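Local coordinates for protein argininosuccinate lyase (Chelativorans sp., PDB 6RXA) that acts as a C-N lyase (EDDS lyase) of the aspartase/fumarase superfamily and probably also splits argininosuccinate into fumarate and L-arginine, at residues Ser176-Leu179 against Ala180-Asp184; Trp262-Asp265 against Glu266-Val269. The protein carries 2 engineered substitutions. All coordinates share one frame; numbering follows the deposited sequence.

Interaction 1 of 2, residues Ser176-Leu179 against Ala180-Asp184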
loop_
_atom_site.group_PDB
_atom_site.type_symbol
_atom_site.label_atom_id
_atom_site.label_comp_id
_atom_site.label_asym_id
_atom_site.label_seq_id
_atom_site.Cartn_x
_atom_site.Cartn_y
_atom_site.Cartn_z
ATOM N N SER A 176 -15.517 -9.675 -20.545
ATOM C CA SER A 176 -15.980 -8.549 -21.352
ATOM C C SER A 176 -16.725 -7.521 -20.503
ATOM O O SER A 176 -16.542 -6.310 -20.684
ATOM C CB SER A 176 -16.847 -9.038 -22.514
ATOM O OG SER A 176 -17.331 -7.928 -23.279
ATOM N N GLU A 177 -17.570 -7.980 -19.577
ATOM C CA GLU A 177 -18.337 -7.056 -18.741
ATOM C C GLU A 177 -17.424 -6.310 -17.774
ATOM O O GLU A 177 -17.609 -5.108 -17.542
ATOM C CB GLU A 177 -19.453 -7.839 -18.025
ATOM C CG GLU A 177 -20.473 -6.955 -17.285
ATOM C CD GLU A 177 -21.785 -7.653 -16.954
ATOM O OE1 GLU A 177 -22.015 -8.792 -17.400
ATOM O OE2 GLU A 177 -22.611 -7.018 -16.261
ATOM N N ASN A 178 -16.422 -7.003 -17.214
ATOM C CA ASN A 178 -15.386 -6.350 -16.418
ATOM C C ASN A 178 -14.718 -5.233 -17.208
ATOM O O ASN A 178 -14.537 -4.112 -16.710
ATOM C CB ASN A 178 -14.348 -7.403 -16.010
ATOM C CG ASN A 178 -13.051 -6.795 -15.466
ATOM O OD1 ASN A 178 -12.260 -6.207 -16.215
ATOM N ND2 ASN A 178 -12.810 -6.967 -14.165
ATOM N N LEU A 179 -14.358 -5.524 -18.453
ATOM C CA LEU A 179 -13.641 -4.561 -19.269
ATOM C C LEU A 179 -14.525 -3.391 -19.659
ATOM O O LEU A 179 -14.038 -2.261 -19.754
ATOM C CB LEU A 179 -13.088 -5.256 -20.508
ATOM C CG LEU A 179 -12.017 -6.300 -20.231
ATOM C CD1 LEU A 179 -11.593 -7.037 -21.500
ATOM C CD2 LEU A 179 -10.792 -5.666 -19.573
ATOM N N ALA A 180 -15.809 -3.627 -19.892
ATOM C CA ALA A 180 -16.707 -2.521 -20.184
ATOM C C ALA A 180 -16.709 -1.512 -19.044
ATOM O O ALA A 180 -16.653 -0.298 -19.277
ATOM C CB ALA A 180 -18.104 -3.058 -20.464
ATOM N N LYS A 181 -16.730 -1.995 -17.798
ATOM C CA LYS A 181 -16.749 -1.091 -16.657
ATOM C C LYS A 181 -15.406 -0.391 -16.486
ATOM O O LYS A 181 -15.358 0.790 -16.126
ATOM C CB LYS A 181 -17.189 -1.834 -15.396
ATOM C CG LYS A 181 -18.682 -2.160 -15.426
ATOM C CD LYS A 181 -19.146 -2.835 -14.148
ATOM C CE LYS A 181 -18.558 -4.224 -14.035
ATOM N NZ LYS A 181 -19.321 -5.013 -13.011
ATOM N N ASN A 182 -14.297 -1.089 -16.758
ATOM C CA ASN A 182 -12.994 -0.431 -16.723
ATOM C C ASN A 182 -12.868 0.636 -17.806
ATOM O O ASN A 182 -12.264 1.690 -17.573
ATOM C CB ASN A 182 -11.874 -1.469 -16.794
ATOM C CG ASN A 182 -11.629 -2.128 -15.445
ATOM O OD1 ASN A 182 -11.548 -1.446 -14.424
ATOM N ND2 ASN A 182 -11.547 -3.453 -15.429
ATOM N N LEU A 183 -13.464 0.407 -18.980
ATOM C CA LEU A 183 -13.460 1.447 -20.008
ATOM C C LEU A 183 -14.251 2.668 -19.544
ATOM O O LEU A 183 -13.834 3.804 -19.780
ATOM C CB LEU A 183 -13.993 0.886 -21.325
ATOM C CG LEU A 183 -12.981 0.004 -22.067
ATOM C CD1 LEU A 183 -13.665 -0.833 -23.118
ATOM C CD2 LEU A 183 -11.851 0.828 -22.707
ATOM N N ASP A 184 -15.381 2.459 -18.868
ATOM C CA ASP A 184 -16.085 3.583 -18.261
ATOM C C ASP A 184 -15.187 4.310 -17.258
ATOM O O ASP A 184 -15.128 5.546 -17.249
ATOM C CB ASP A 184 -17.365 3.119 -17.573
ATOM C CG ASP A 184 -18.500 2.826 -18.539
ATOM O OD1 ASP A 184 -18.553 3.409 -19.648
ATOM O OD2 ASP A 184 -19.378 2.015 -18.155
HETATM O O HOH W 1 -21.811 -5.097 -14.566
HETATM O O HOH W 2 -10.626 -5.249 -13.275
#

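Interaction 2 of 2, residues Trp262-Asp265 against Glu266-Val269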
loop_
_atom_site.group_PDB
_atom_site.type_symbol
_atom_site.label_atom_id
_atom_site.label_comp_id
_atom_site.label_asym_id
_atom_site.label_seq_id
_atom_site.Cartn_x
_atom_site.Cartn_y
_atom_site.Cartn_z
ATOM N N TRP A 262 -5.912 -23.525 -15.601
ATOM C CA TRP A 262 -6.428 -24.363 -16.679
ATOM C C TRP A 262 -5.321 -25.124 -17.405
ATOM O O TRP A 262 -5.530 -26.254 -17.873
ATOM C CB TRP A 262 -7.131 -23.509 -17.733
ATOM C CG TRP A 262 -8.440 -22.899 -17.380
ATOM C CD1 TRP A 262 -9.246 -23.176 -16.309
ATOM C CD2 TRP A 262 -9.102 -21.893 -18.137
ATOM N NE1 TRP A 262 -10.384 -22.387 -16.366
ATOM C CE2 TRP A 262 -10.313 -21.594 -17.483
ATOM C CE3 TRP A 262 -8.793 -21.225 -19.330
ATOM C CZ2 TRP A 262 -11.207 -20.638 -17.972
ATOM C CZ3 TRP A 262 -9.672 -20.271 -19.805
ATOM C CH2 TRP A 262 -10.865 -19.985 -19.125
ATOM N N SER A 263 -4.143 -24.516 -17.520
ATOM C CA SER A 263 -3.033 -25.069 -18.279
ATOM C C SER A 263 -1.992 -25.763 -17.409
ATOM O O SER A 263 -0.934 -26.140 -17.924
ATOM C CB SER A 263 -2.399 -24.003 -19.175
ATOM O OG SER A 263 -1.890 -22.894 -18.436
ATOM N N THR A 264 -2.282 -25.999 -16.133
ATOM C CA THR A 264 -1.427 -26.861 -15.337
ATOM C C THR A 264 -1.365 -28.246 -15.967
ATOM O O THR A 264 -2.244 -28.655 -16.742
ATOM C CB THR A 264 -1.927 -27.010 -13.896
ATOM O OG1 THR A 264 -3.286 -27.476 -13.875
ATOM C CG2 THR A 264 -1.767 -25.702 -13.133
ATOM N N ASP A 265 -0.327 -28.995 -15.591
ATOM C CA ASP A 265 -0.215 -30.382 -16.018
ATOM C C ASP A 265 -1.381 -31.226 -15.512
ATOM O O ASP A 265 -1.729 -32.243 -16.122
ATOM C CB ASP A 265 1.108 -30.962 -15.505
ATOM C CG ASP A 265 2.318 -30.260 -16.089
ATOM O OD1 ASP A 265 2.276 -29.915 -17.281
ATOM O OD2 ASP A 265 3.315 -30.074 -15.372
ATOM N N GLU A 266 -1.983 -30.828 -14.401
ATOM C CA GLU A 266 -3.046 -31.585 -13.759
ATOM C C GLU A 266 -4.428 -31.245 -14.291
ATOM O O GLU A 266 -5.243 -32.160 -14.506
ATOM C CB GLU A 266 -2.978 -31.317 -12.255
ATOM C CG GLU A 266 -1.715 -31.859 -11.581
ATOM C CD GLU A 266 -0.487 -30.984 -11.743
ATOM O OE1 GLU A 266 -0.612 -29.830 -12.207
ATOM O OE2 GLU A 266 0.605 -31.474 -11.384
ATOM N N TYR A 267 -4.749 -29.967 -14.489
ATOM C CA TYR A 267 -6.029 -29.650 -15.107
ATOM C C TYR A 267 -6.006 -30.027 -16.583
ATOM O O TYR A 267 -6.892 -30.733 -17.073
ATOM C CB TYR A 267 -6.340 -28.163 -15.050
ATOM C CG TYR A 267 -6.805 -27.502 -13.760
ATOM C CD1 TYR A 267 -6.112 -27.652 -12.557
ATOM C CD2 TYR A 267 -7.889 -26.627 -13.775
ATOM C CE1 TYR A 267 -6.504 -26.982 -11.415
ATOM C CE2 TYR A 267 -8.286 -25.957 -12.627
ATOM C CZ TYR A 267 -7.583 -26.131 -11.457
ATOM O OH TYR A 267 -7.941 -25.442 -10.324
ATOM N N GLN A 268 -5.003 -29.515 -17.309
ATOM C CA GLN A 268 -4.810 -29.740 -18.740
ATOM C C GLN A 268 -6.091 -29.537 -19.545
ATOM O O GLN A 268 -6.382 -30.276 -20.491
ATOM C CB GLN A 268 -4.112 -31.069 -19.046
ATOM C CG GLN A 268 -4.605 -32.273 -18.309
ATOM C CD GLN A 268 -3.796 -33.510 -18.660
ATOM O OE1 GLN A 268 -2.889 -33.460 -19.493
ATOM N NE2 GLN A 268 -4.117 -34.626 -18.021
ATOM N N VAL A 269 -6.830 -28.475 -19.226
ATOM C CA VAL A 269 -8.003 -28.136 -20.030
ATOM C C VAL A 269 -7.749 -27.010 -21.023
ATOM O O VAL A 269 -8.621 -26.736 -21.860
ATOM C CB VAL A 269 -9.253 -27.832 -19.180
ATOM C CG1 VAL A 269 -9.688 -29.092 -18.429
ATOM C CG2 VAL A 269 -8.963 -26.678 -18.261
HETATM O O HOH W 3 1.271 -28.170 -13.345
#

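Interaction 1 of 2, residues Ser176-Leu179 against Ala180-Asp184
Asn178 and Asn182 stand one helical turn apart on helix 168-193, in the helical core typical of the aspartase/fumarase superfamily, and their amides lie side by side at the i, i+4 spacing of an alpha-helix. The turn itself is held by backbone bonds such as Asn182 N to Asn178 O. Swung opposite the backbone N (chi1 166°), the Asn178 amide leans along the helix, bringing OD1 3.0 Å from Asn182 ND2. The two amide planes lie 64° apart, so the groups meet obliquely rather than stacked. A water spans the pair, accepting from Asn178 ND2 at 2.9 Å and from Asn182 ND2 at 3.0 Å; Asn178 ND2 also binds Tyr318 OH of the second subunit, while Asn182 OD1 is hydrogen-bonded to Arg185 NH1. Were Asn178 an alanine, the water and that tyrosine hydroxyl would probably lose this amide partner, leaving a gap beside Asn182.

Glu177 and Lys181 repeat the spacing less directly. Their charged ends, OE2 and NZ, are 5.0 Å apart and are joined by a water that donates to Glu177 OE2 and accepts from Lys181 NZ. On the second subunit, the backbone N atoms of Val226 and Asn227 hold the carboxylate, and Glu230 pairs with the lysine. A bend at chi3 (-68°) turns the lysine chain toward Glu177, with Lys181 CE 3.7 Å from Glu177 O.

Interaction 2 of 2, residues Trp262-Asp265 against Glu266-Val269
Trp262-Asp265 and Glu266-Val269 form the two arms of a loop that leaves helix 236-262 and leads into strand 270-271, their end-to-end directions 138° apart. Trp262 O receives Val269 N at 2.9 Å and so closes the loop at its base. Inside it lies an ST motif: Thr264 O accepts Gln268 N at 2.9 Å, while Thr264 OG1 accepts Tyr267 N at 3.0 Å in a fairly straight bond (N-H...O 164°). The backbone makes a single helical turn here before Gln268 takes up a left-handed conformation. The same threonine hydroxyl also hydrogen-bonds to Leu261 O, which ties the turn to the helix end.

Apolar side chains fill the base. Val269 crosses Trp262 at about a right angle, its CG2 3.7 Å from Trp262 CB, while Tyr267 CD2 comes up to the edge of the indole, 4.5 Å from Trp262 CD1. Tyr171 of the same chain meets the indole edge-to-face.

The acidic tip serves the assembly: Asp265, whose side chain lies about 6 Å from that of the succinate-binding Lys286, forms a salt bridge with Lys161 of the third subunit, and Glu266 OE2 bonds Tyr157 of that subunit. A bend at chi2 (80°) curls the Glu266 chain back, and a water links the neighbours by accepting from Asp265 N at 2.9 Å and donating to Glu266 OE1 at 2.8 Å.

How the interactions relate
Taken together, the two contacts show short-range contacts in two settings, a helix interior and the turn after a helix. Interaction 1 comes first along the chain, on helix 168-193 near the middle of the subunit; interaction 2 begins at the last residue of helix 236-262. Their centres are 28 Å apart and their nearest atoms about 11 Å, so they do not touch, though both belong to the lyase part of the chain. Helix 236-262 links them: its Val247 and Phe248 pack on residues of interaction 1, and its end runs into interaction 2. The first contact faces the second subunit and the second faces the third, so both belong to the tetramer's interfaces.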